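Long-range contact in oxalate--CoA ligase (Arabidopsis thaliana, PDB 5IE2), which belongs to the ANL superfamily of AMP-binding enzymes, with a smaller C-terminal domain and ATP bound in the model: residues I453-E467 with F481-L493. Sequence-based numbering, arbitrary orientation.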
loop_
_atom_site.group_PDB
_atom_site.type_symbol
_atom_site.label_atom_id
_atom_site.label_comp_id
_atom_site.label_asym_id
_atom_site.label_seq_id
_atom_site.Cartn_x
_atom_site.Cartn_y
_atom_site.Cartn_z
ATOM N N ILE A 453 25.981 5.597 11.810
ATOM C CA ILE A 453 25.017 6.093 10.851
ATOM C C ILE A 453 25.727 6.784 9.673
ATOM O O ILE A 453 26.656 7.574 9.878
ATOM C CB ILE A 453 24.023 7.076 11.506
ATOM C CG1 ILE A 453 23.118 7.698 10.448
ATOM C CG2 ILE A 453 24.786 8.146 12.346
ATOM C CD1 ILE A 453 21.900 8.376 11.051
ATOM N N ASN A 454 25.264 6.446 8.466
ATOM C CA ASN A 454 25.610 7.119 7.221
ATOM C C ASN A 454 24.330 7.569 6.523
ATOM O O ASN A 454 23.235 7.218 6.945
ATOM C CB ASN A 454 26.393 6.194 6.297
ATOM C CG ASN A 454 27.842 6.015 6.699
ATOM O OD1 ASN A 454 28.283 6.404 7.781
ATOM N ND2 ASN A 454 28.594 5.416 5.808
ATOM N N CYS A 455 24.447 8.329 5.444
ATOM C CA CYS A 455 23.272 8.663 4.673
ATOM C C CYS A 455 23.638 8.882 3.188
ATOM O O CYS A 455 24.812 8.995 2.867
ATOM C CB CYS A 455 22.600 9.909 5.244
ATOM S SG CYS A 455 23.484 11.466 4.922
ATOM N N ALA A 456 22.631 8.933 2.322
ATOM C CA ALA A 456 22.794 9.315 0.914
ATOM C C ALA A 456 21.771 10.373 0.565
ATOM O O ALA A 456 20.597 10.306 1.021
ATOM C CB ALA A 456 22.641 8.086 0.008
ATOM N N VAL A 457 22.185 11.362 -0.213
ATOM C CA VAL A 457 21.258 12.392 -0.632
ATOM C C VAL A 457 21.330 12.598 -2.149
ATOM O O VAL A 457 22.383 12.411 -2.779
ATOM C CB VAL A 457 21.527 13.769 0.072
ATOM C CG1 VAL A 457 21.402 13.656 1.560
ATOM C CG2 VAL A 457 22.883 14.256 -0.249
ATOM N N ILE A 458 20.188 12.970 -2.707
ATOM C CA ILE A 458 20.066 13.509 -4.048
ATOM C C ILE A 458 19.864 15.005 -3.975
ATOM O O ILE A 458 18.857 15.485 -3.382
ATOM C CB ILE A 458 18.870 12.875 -4.787
ATOM C CG1 ILE A 458 19.051 11.370 -4.888
ATOM C CG2 ILE A 458 18.689 13.509 -6.161
ATOM C CD1 ILE A 458 17.841 10.681 -5.494
ATOM N N PRO A 459 20.819 15.765 -4.558
ATOM C CA PRO A 459 20.713 17.222 -4.586
ATOM C C PRO A 459 19.644 17.666 -5.576
ATOM O O PRO A 459 19.272 16.909 -6.484
ATOM C CB PRO A 459 22.138 17.688 -4.977
ATOM C CG PRO A 459 22.794 16.506 -5.580
ATOM C CD PRO A 459 22.107 15.268 -5.086
ATOM N N ARG A 460 19.095 18.848 -5.339
ATOM C CA ARG A 460 18.152 19.445 -6.268
ATOM C C ARG A 460 18.902 19.817 -7.529
ATOM O O ARG A 460 20.073 20.217 -7.454
ATOM C CB ARG A 460 17.495 20.684 -5.660
ATOM C CG ARG A 460 16.501 20.369 -4.561
ATOM C CD ARG A 460 15.978 21.643 -3.953
ATOM N NE ARG A 460 15.118 21.307 -2.818
ATOM C CZ ARG A 460 13.837 20.960 -2.920
ATOM N NH1 ARG A 460 13.246 20.907 -4.117
ATOM N NH2 ARG A 460 13.139 20.666 -1.818
ATOM N N GLU A 461 18.222 19.737 -8.664
ATOM C CA GLU A 461 18.871 20.038 -9.940
ATOM C C GLU A 461 19.399 21.474 -9.953
ATOM O O GLU A 461 18.737 22.405 -9.485
ATOM C CB GLU A 461 17.933 19.782 -11.123
ATOM C CG GLU A 461 18.451 18.649 -12.032
ATOM C CD GLU A 461 17.809 18.627 -13.414
ATOM O OE1 GLU A 461 16.828 17.872 -13.628
ATOM O OE2 GLU A 461 18.305 19.369 -14.295
ATOM N N GLY A 462 20.630 21.624 -10.438
ATOM C CA GLY A 462 21.267 22.919 -10.529
ATOM C C GLY A 462 21.817 23.413 -9.210
ATOM O O GLY A 462 22.228 24.568 -9.092
ATOM N N THR A 463 21.862 22.539 -8.215
ATOM C CA THR A 463 22.483 22.920 -6.962
ATOM C C THR A 463 23.680 22.016 -6.828
ATOM O O THR A 463 23.727 20.948 -7.441
ATOM C CB THR A 463 21.557 22.739 -5.722
ATOM O OG1 THR A 463 21.282 21.350 -5.533
ATOM C CG2 THR A 463 20.238 23.520 -5.872
ATOM N N THR A 464 24.651 22.439 -6.042
ATOM C CA THR A 464 25.732 21.544 -5.674
ATOM C C THR A 464 25.806 21.425 -4.137
ATOM O O THR A 464 25.747 22.416 -3.402
ATOM C CB THR A 464 27.083 22.004 -6.253
ATOM O OG1 THR A 464 27.462 23.241 -5.643
ATOM C CG2 THR A 464 26.991 22.209 -7.767
ATOM N N VAL A 465 25.937 20.186 -3.682
ATOM C CA VAL A 465 25.879 19.839 -2.265
ATOM C C VAL A 465 27.127 19.087 -1.892
ATOM O O VAL A 465 27.526 18.183 -2.618
ATOM C CB VAL A 465 24.648 18.952 -1.961
ATOM C CG1 VAL A 465 24.758 18.345 -0.593
ATOM C CG2 VAL A 465 23.364 19.734 -2.116
ATOM N N THR A 466 27.767 19.458 -0.781
ATOM C CA THR A 466 28.915 18.699 -0.314
ATOM C C THR A 466 28.557 17.907 0.940
ATOM O O THR A 466 27.595 18.236 1.641
ATOM C CB THR A 466 30.102 19.596 0.006
ATOM O OG1 THR A 466 29.769 20.446 1.107
ATOM C CG2 THR A 466 30.479 20.466 -1.213
ATOM N N GLU A 467 29.327 16.857 1.190
ATOM C CA GLU A 467 29.234 16.093 2.415
ATOM C C GLU A 467 29.337 17.011 3.622
ATOM O O GLU A 467 28.608 16.853 4.610
ATOM C CB GLU A 467 30.329 15.042 2.459
ATOM C CG GLU A 467 30.389 14.268 3.742
ATOM C CD GLU A 467 31.392 13.149 3.695
ATOM O OE1 GLU A 467 30.999 11.974 3.831
ATOM O OE2 GLU A 467 32.591 13.444 3.516
ATOM N N PHE A 481 25.691 12.736 18.304
ATOM C CA PHE A 481 25.860 11.296 18.054
ATOM C C PHE A 481 24.979 10.792 16.910
ATOM O O PHE A 481 25.258 9.733 16.338
ATOM C CB PHE A 481 25.613 10.461 19.325
ATOM C CG PHE A 481 24.166 10.220 19.655
ATOM C CD1 PHE A 481 23.511 9.078 19.204
ATOM C CD2 PHE A 481 23.473 11.112 20.464
ATOM C CE1 PHE A 481 22.149 8.827 19.521
ATOM C CE2 PHE A 481 22.120 10.864 20.809
ATOM C CZ PHE A 481 21.455 9.712 20.331
ATOM N N LYS A 482 23.935 11.547 16.540
ATOM C CA LYS A 482 23.010 11.137 15.499
ATOM C C LYS A 482 23.436 11.563 14.086
ATOM O O LYS A 482 22.843 11.152 13.086
ATOM C CB LYS A 482 21.603 11.709 15.754
ATOM C CG LYS A 482 21.014 11.344 17.110
ATOM C CD LYS A 482 19.595 11.960 17.234
ATOM C CE LYS A 482 19.011 11.652 18.600
ATOM N NZ LYS A 482 17.721 12.365 18.654
ATOM N N VAL A 483 24.468 12.394 14.019
ATOM C CA VAL A 483 24.876 12.991 12.740
ATOM C C VAL A 483 25.563 11.961 11.821
ATOM O O VAL A 483 26.524 11.349 12.257
ATOM C CB VAL A 483 25.842 14.158 12.999
ATOM C CG1 VAL A 483 26.237 14.854 11.666
ATOM C CG2 VAL A 483 25.181 15.145 13.914
ATOM N N PRO A 484 25.088 11.796 10.569
ATOM C CA PRO A 484 25.730 10.845 9.643
ATOM C C PRO A 484 27.251 11.132 9.528
ATOM O O PRO A 484 27.682 12.273 9.332
ATOM C CB PRO A 484 25.014 11.084 8.309
ATOM C CG PRO A 484 23.632 11.645 8.707
ATOM C CD PRO A 484 23.904 12.454 9.977
ATOM N N LYS A 485 28.049 10.099 9.704
ATOM C CA LYS A 485 29.501 10.267 9.662
ATOM C C LYS A 485 29.978 10.370 8.202
ATOM O O LYS A 485 31.014 10.995 7.913
ATOM C CB LYS A 485 30.198 9.098 10.374
ATOM C CG LYS A 485 31.669 9.368 10.751
ATOM C CD LYS A 485 31.738 10.514 11.758
ATOM C CE LYS A 485 33.135 11.100 11.920
ATOM N NZ LYS A 485 33.051 12.511 12.423
ATOM N N ARG A 486 29.205 9.773 7.296
ATOM C CA ARG A 486 29.468 9.879 5.875
ATOM C C ARG A 486 28.185 10.220 5.125
ATOM O O ARG A 486 27.091 9.725 5.488
ATOM C CB ARG A 486 30.072 8.570 5.364
ATOM C CG ARG A 486 31.543 8.402 5.789
ATOM C CD ARG A 486 32.110 7.080 5.304
ATOM N NE ARG A 486 32.800 7.245 4.019
ATOM C CZ ARG A 486 33.106 6.244 3.196
ATOM N NH1 ARG A 486 32.766 4.989 3.502
ATOM N NH2 ARG A 486 33.734 6.505 2.050
ATOM N N VAL A 487 28.326 11.088 4.117
ATOM C CA VAL A 487 27.231 11.510 3.229
ATOM C C VAL A 487 27.575 11.145 1.784
ATOM O O VAL A 487 28.535 11.689 1.232
ATOM C CB VAL A 487 26.989 13.044 3.309
ATOM C CG1 VAL A 487 25.904 13.522 2.287
ATOM C CG2 VAL A 487 26.692 13.488 4.744
ATOM N N PHE A 488 26.820 10.229 1.186
ATOM C CA PHE A 488 27.028 9.841 -0.204
ATOM C C PHE A 488 26.134 10.652 -1.115
ATOM O O PHE A 488 24.934 10.799 -0.878
ATOM C CB PHE A 488 26.779 8.354 -0.377
ATOM C CG PHE A 488 27.720 7.508 0.422
ATOM C CD1 PHE A 488 28.984 7.202 -0.066
ATOM C CD2 PHE A 488 27.360 7.042 1.688
ATOM C CE1 PHE A 488 29.873 6.432 0.682
ATOM C CE2 PHE A 488 28.252 6.267 2.449
ATOM C CZ PHE A 488 29.504 5.964 1.942
ATOM N N ILE A 489 26.722 11.228 -2.146
ATOM C CA ILE A 489 25.938 12.100 -2.986
ATOM C C ILE A 489 25.686 11.404 -4.281
ATOM O O ILE A 489 26.604 10.814 -4.884
ATOM C CB ILE A 489 26.605 13.414 -3.160
ATOM C CG1 ILE A 489 26.646 14.050 -1.774
ATOM C CG2 ILE A 489 25.841 14.250 -4.175
ATOM C CD1 ILE A 489 27.407 15.239 -1.693
ATOM N N THR A 490 24.417 11.385 -4.674
ATOM C CA THR A 490 24.064 10.572 -5.798
ATOM C C THR A 490 22.923 11.158 -6.613
ATOM O O THR A 490 22.271 12.115 -6.204
ATOM C CB THR A 490 23.750 9.166 -5.316
ATOM O OG1 THR A 490 23.423 8.351 -6.447
ATOM C CG2 THR A 490 22.596 9.161 -4.252
ATOM N N ASP A 491 22.705 10.591 -7.788
ATOM C CA ASP A 491 21.707 11.086 -8.735
ATOM C C ASP A 491 20.430 10.244 -8.676
ATOM O O ASP A 491 19.368 10.637 -9.183
ATOM C CB ASP A 491 22.306 11.080 -10.154
ATOM C CG ASP A 491 22.781 9.677 -10.603
ATOM O OD1 ASP A 491 23.350 8.903 -9.792
ATOM O OD2 ASP A 491 22.626 9.359 -11.805
ATOM N N ASN A 492 20.544 9.083 -8.037
ATOM C CA ASN A 492 19.436 8.157 -7.959
ATOM C C ASN A 492 19.467 7.183 -6.775
ATOM O O ASN A 492 20.521 6.640 -6.410
ATOM C CB ASN A 492 19.366 7.363 -9.260
ATOM C CG ASN A 492 18.028 6.681 -9.442
ATOM O OD1 ASN A 492 17.901 5.474 -9.218
ATOM N ND2 ASN A 492 17.005 7.459 -9.806
ATOM N N LEU A 493 18.294 6.954 -6.179
ATOM C CA LEU A 493 18.172 5.908 -5.174
ATOM C C LEU A 493 17.205 4.839 -5.655
ATOM O O LEU A 493 16.131 5.161 -6.182
ATOM C CB LEU A 493 17.664 6.426 -3.809
ATOM C CG LEU A 493 18.366 7.163 -2.657
ATOM C CD1 LEU A 493 19.815 6.725 -2.541
ATOM C CD2 LEU A 493 18.256 8.648 -2.744
HETATM O O HOH W 1 32.445 9.699 1.865
#
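Cys455 and Val487 meet on the helix-facing side of a parallel strand pair, and the tight part of the contact builds up around them. With chi1 at 73°, SG of Cys455 is flanked by its own N and C, which brings it to 3.7 Å from CB of Pro484 and 3.8 Å from CG2 of Val487. Val457 continues this face: its CG2 touches CG1 of both Val487 and Ile489. Leu430 of helix 423-430 backs the cysteine, while Ile470 of helix 467-477 covers Val487. Between the strands the backbones alternate as donors and acceptors; Phe488 N gives a nearly straight bond to Cys455 O (2.9 Å, 174° at the hydrogen), and Phe488 O in turn accepts from Val457 N. Near the C-terminal end of the pair, Ile458, still in its strand, meets Leu493 beyond the other; the two side chains run antiparallel to one another, with CD1 of the isoleucine only 3.4 Å from CD2 of the leucine, a close fit for two methyl groups.

The start of the second strand, around Arg486 and Glu467, is looser and wetter. Arg486 lies exposed alongside Asn454, with CZ of Phe488 over one guanidinium face. Its NE stays 5.1 Å from OE1 of Glu467, and a water spans the gap, donating only weakly to the carboxylate. The same OE1, carried on an extended chain from the first turn of helix 467-477, takes the N-H of Val487 at 2.8 Å through its anti lone pair.

This is the beta-alpha-beta unit of the C-terminal domain, strand 487-489 forming the sheet's edge. Main-chain bonds and apolar side chains hold the strands together; the carboxylate ties the connecting helix to the edge strand's backbone, and the nearby arginine would be expected to favour its charged form.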